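Local coordinates for protein bvu-3222 (Bacteroides vulgatus ATCC 8482, PDB 3FYF), which is of unknown function but belongs to the DUF4251 family and is probably a periplasmic protein made with a signal peptide, at residues V74-F88 against G98-S110. Residues are numbered along the deposited sequence; the frame is centred on the assembly and turned at random.
Sequences VNDGQGIIQTAFTNF and GGVTVQGNVNGIS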
# COMPACT_ATOMS: atom_id res chain seq x y z
N VAL B 74 11.48 -0.52 -17.25
CA VAL B 74 12.14 -1.36 -18.26
C VAL B 74 11.75 -0.83 -19.64
O VAL B 74 10.57 -0.70 -19.94
CB VAL B 74 11.77 -2.86 -18.12
CG1 VAL B 74 12.18 -3.66 -19.35
CG2 VAL B 74 12.41 -3.46 -16.88
N ASN B 75 12.76 -0.50 -20.45
CA ASN B 75 12.55 0.03 -21.80
C ASN B 75 13.73 -0.31 -22.72
O ASN B 75 14.89 -0.05 -22.38
CB ASN B 75 12.33 1.55 -21.75
CG ASN B 75 11.95 2.15 -23.11
OD1 ASN B 75 12.66 3.01 -23.64
ND2 ASN B 75 10.83 1.70 -23.67
N ASP B 76 13.42 -0.93 -23.86
CA ASP B 76 14.38 -1.26 -24.94
C ASP B 76 15.53 -2.18 -24.49
O ASP B 76 16.68 -1.98 -24.87
CB ASP B 76 14.91 0.02 -25.61
CG ASP B 76 15.20 -0.17 -27.10
OD1 ASP B 76 15.54 0.83 -27.76
OD2 ASP B 76 15.09 -1.31 -27.61
N GLY B 77 15.20 -3.18 -23.67
CA GLY B 77 16.19 -4.11 -23.13
C GLY B 77 16.98 -3.57 -21.95
O GLY B 77 17.83 -4.27 -21.39
N GLN B 78 16.69 -2.33 -21.56
CA GLN B 78 17.39 -1.64 -20.48
C GLN B 78 16.43 -1.34 -19.33
O GLN B 78 15.25 -1.05 -19.55
CB GLN B 78 18.02 -0.34 -20.99
CG GLN B 78 19.15 -0.55 -22.00
CD GLN B 78 20.49 -0.76 -21.34
OE1 GLN B 78 21.10 0.19 -20.82
NE2 GLN B 78 20.98 -1.99 -21.35
N GLY B 79 16.93 -1.41 -18.10
CA GLY B 79 16.08 -1.25 -16.93
C GLY B 79 16.64 -0.39 -15.81
O GLY B 79 17.82 -0.48 -15.48
N ILE B 80 15.76 0.43 -15.22
CA ILE B 80 16.11 1.34 -14.13
C ILE B 80 15.36 0.98 -12.83
O ILE B 80 14.15 0.78 -12.84
CB ILE B 80 15.78 2.82 -14.50
CG1 ILE B 80 16.39 3.19 -15.85
CG2 ILE B 80 16.26 3.78 -13.41
CD1 ILE B 80 15.78 4.42 -16.50
N ILE B 81 16.10 0.89 -11.73
CA ILE B 81 15.51 0.93 -10.39
C ILE B 81 15.97 2.23 -9.72
O ILE B 81 17.15 2.41 -9.45
CB ILE B 81 15.92 -0.28 -9.52
CG1 ILE B 81 15.47 -1.60 -10.16
CG2 ILE B 81 15.37 -0.13 -8.10
CD1 ILE B 81 16.21 -2.81 -9.64
N GLN B 82 15.02 3.13 -9.49
CA GLN B 82 15.30 4.39 -8.80
C GLN B 82 14.52 4.49 -7.49
O GLN B 82 13.29 4.33 -7.47
CB GLN B 82 14.97 5.58 -9.70
CG GLN B 82 15.34 6.95 -9.11
CD GLN B 82 16.84 7.17 -9.04
OE1 GLN B 82 17.51 7.19 -10.07
NE2 GLN B 82 17.36 7.36 -7.83
N THR B 83 15.23 4.77 -6.40
CA THR B 83 14.60 5.07 -5.12
C THR B 83 15.37 6.18 -4.38
O THR B 83 16.55 6.41 -4.64
CB THR B 83 14.40 3.79 -4.25
OG1 THR B 83 13.45 4.06 -3.21
CG2 THR B 83 15.71 3.29 -3.64
N ALA B 84 14.67 6.85 -3.46
CA ALA B 84 15.25 7.97 -2.71
C ALA B 84 15.96 7.54 -1.42
O ALA B 84 16.43 8.38 -0.65
CB ALA B 84 14.17 9.01 -2.41
N PHE B 85 16.02 6.23 -1.19
CA PHE B 85 16.72 5.69 -0.03
C PHE B 85 18.02 5.01 -0.46
O PHE B 85 18.24 4.73 -1.63
CB PHE B 85 15.84 4.70 0.72
CG PHE B 85 14.42 5.16 0.88
CD1 PHE B 85 14.07 6.04 1.89
CD2 PHE B 85 13.43 4.71 0.02
CE1 PHE B 85 12.76 6.46 2.04
CE2 PHE B 85 12.12 5.13 0.17
CZ PHE B 85 11.79 6.01 1.18
N THR B 86 18.89 4.75 0.52
CA THR B 86 20.33 4.72 0.27
C THR B 86 20.81 3.30 -0.01
O THR B 86 21.20 2.97 -1.13
CB THR B 86 21.12 5.28 1.47
OG1 THR B 86 20.64 6.60 1.79
CG2 THR B 86 22.60 5.36 1.14
N ASN B 87 20.77 2.45 1.01
CA ASN B 87 20.81 1.00 0.82
C ASN B 87 19.47 0.34 1.11
O ASN B 87 19.37 -0.53 1.96
CB ASN B 87 21.90 0.38 1.68
CG ASN B 87 22.96 -0.33 0.86
OD1 ASN B 87 23.22 0.03 -0.28
ND2 ASN B 87 23.58 -1.35 1.45
N PHE B 88 18.44 0.77 0.38
CA PHE B 88 17.09 0.26 0.60
C PHE B 88 16.74 0.24 2.09
O PHE B 88 16.08 -0.69 2.56
CB PHE B 88 16.94 -1.14 0.00
CG PHE B 88 17.42 -1.25 -1.41
CD1 PHE B 88 16.57 -0.99 -2.47
CD2 PHE B 88 18.73 -1.60 -1.69
CE1 PHE B 88 17.01 -1.09 -3.78
CE2 PHE B 88 19.18 -1.70 -2.99
CZ PHE B 88 18.32 -1.45 -4.04
N GLY B 98 17.98 11.11 -2.95
CA GLY B 98 19.39 10.71 -2.94
C GLY B 98 19.58 9.32 -2.36
O GLY B 98 19.89 9.17 -1.17
N GLY B 99 19.40 8.30 -3.20
CA GLY B 99 19.49 6.91 -2.77
C GLY B 99 20.36 6.05 -3.66
O GLY B 99 21.59 6.09 -3.56
N VAL B 100 19.73 5.26 -4.52
CA VAL B 100 20.43 4.42 -5.49
C VAL B 100 19.76 4.42 -6.86
O VAL B 100 18.54 4.53 -6.96
CB VAL B 100 20.58 2.95 -5.02
CG1 VAL B 100 21.90 2.75 -4.26
CG2 VAL B 100 19.38 2.51 -4.20
N THR B 101 20.59 4.30 -7.89
CA THR B 101 20.12 4.15 -9.26
C THR B 101 20.74 2.87 -9.82
O THR B 101 21.90 2.85 -10.23
CB THR B 101 20.51 5.36 -10.14
OG1 THR B 101 20.08 6.57 -9.51
CG2 THR B 101 19.85 5.26 -11.52
N VAL B 102 19.95 1.80 -9.81
CA VAL B 102 20.35 0.53 -10.40
C VAL B 102 19.92 0.56 -11.87
O VAL B 102 18.77 0.27 -12.19
CB VAL B 102 19.72 -0.68 -9.67
CG1 VAL B 102 20.37 -1.99 -10.11
CG2 VAL B 102 19.83 -0.53 -8.16
N GLN B 103 20.84 0.95 -12.74
CA GLN B 103 20.58 1.01 -14.18
C GLN B 103 21.42 -0.04 -14.91
O GLN B 103 22.53 -0.35 -14.48
CB GLN B 103 20.87 2.43 -14.73
CG GLN B 103 22.32 2.90 -14.59
CD GLN B 103 22.45 4.39 -14.34
OE1 GLN B 103 23.23 4.82 -13.49
NE2 GLN B 103 21.69 5.19 -15.08
N GLY B 104 20.87 -0.60 -15.99
CA GLY B 104 21.58 -1.63 -16.74
C GLY B 104 20.73 -2.56 -17.59
O GLY B 104 19.56 -2.26 -17.87
N ASN B 105 21.32 -3.69 -17.98
CA ASN B 105 20.68 -4.65 -18.88
C ASN B 105 19.64 -5.52 -18.17
O ASN B 105 19.86 -5.98 -17.05
CB ASN B 105 21.73 -5.56 -19.52
CG ASN B 105 22.66 -4.81 -20.47
OD1 ASN B 105 22.26 -4.40 -21.55
ND2 ASN B 105 23.92 -4.66 -20.06
N VAL B 106 18.51 -5.75 -18.85
CA VAL B 106 17.46 -6.64 -18.35
C VAL B 106 17.62 -8.06 -18.92
O VAL B 106 17.63 -8.25 -20.13
CB VAL B 106 16.04 -6.10 -18.68
CG1 VAL B 106 14.97 -7.00 -18.10
CG2 VAL B 106 15.85 -4.72 -18.14
N ASN B 107 17.73 -9.03 -18.02
CA ASN B 107 17.87 -10.44 -18.39
C ASN B 107 16.98 -11.35 -17.56
O ASN B 107 16.51 -10.96 -16.49
CB ASN B 107 19.34 -10.87 -18.27
CG ASN B 107 19.92 -10.60 -16.89
OD1 ASN B 107 19.77 -11.41 -15.98
ND2 ASN B 107 20.59 -9.47 -16.75
N GLY B 108 16.74 -12.56 -18.06
CA GLY B 108 15.97 -13.59 -17.34
C GLY B 108 14.49 -13.28 -17.16
O GLY B 108 13.92 -13.55 -16.10
N ILE B 109 13.88 -12.71 -18.20
CA ILE B 109 12.48 -12.31 -18.17
C ILE B 109 11.52 -13.50 -18.28
O ILE B 109 11.56 -14.24 -19.27
CB ILE B 109 12.15 -11.29 -19.30
CG1 ILE B 109 13.04 -10.05 -19.20
CG2 ILE B 109 10.66 -10.90 -19.27
CD1 ILE B 109 13.00 -9.16 -20.44
N SER B 110 10.68 -13.67 -17.26
CA SER B 110 9.54 -14.59 -17.34
C SER B 110 8.23 -13.86 -17.00
O SER B 110 8.21 -12.96 -16.15
CB SER B 110 9.74 -15.81 -16.42
OG SER B 110 9.57 -15.48 -15.05
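Gly-79 pairs with Gly-104 and Ile-81 with Val-102, joining strands 78-83 and 100-113 as neighbours in the curled antiparallel sheet. Gly-79 N reaches Gly-104 O at 2.8 Å, and Val-106 N extends the ladder to Gly-77 O, in the type I' turn. Toward Thr-83 and Val-100 the ladder slackens: both bonds of that pair are weak, at 3.4 Å between Thr-83 N and Val-100 O.

On one face the contact is largely polar, with Ile-80 beside Gln-82, Thr-101 and Gln-103. Thr-101 OG1 donates to Gln-82 OE1 at 2.7 Å, tilted 22° out of the amide plane. CG of Gln-82 lies anti to the backbone N (chi1 -175°), and the bend at chi2 then brings the amide across to Thr-101; NE2 also bonds weakly back to Thr-83 O. A leucine here would probably leave the Thr-101 hydroxyl without this acceptor and also remove the weak bond to Thr-83 O.

The other face is mostly apolar. Ile-81 and Val-102 lie alongside each other, CB to CB 3.8 Å. Thr-83 adds its methyl, against Val-100 CG2, and gives its hydroxyl to Asn-70. Val-100 CG2 sits over one face of the Phe-88 ring, 4.1 Å from CZ, while Val-102 CG2 lies at the ring edge. Farther along, Val-106 CG2 meets Val-74 CG2 and packs against the Gly-79 backbone, where a side chain would clash with it.

The chemistry thus implies a two-sided strand pair: amides and a hydroxyl with Ile-80 on one side; on the other, aliphatics and a ring, Ile-81 and Phe-88 meeting strand 144-151, Val-74 and Val-106 meeting Tyr-123.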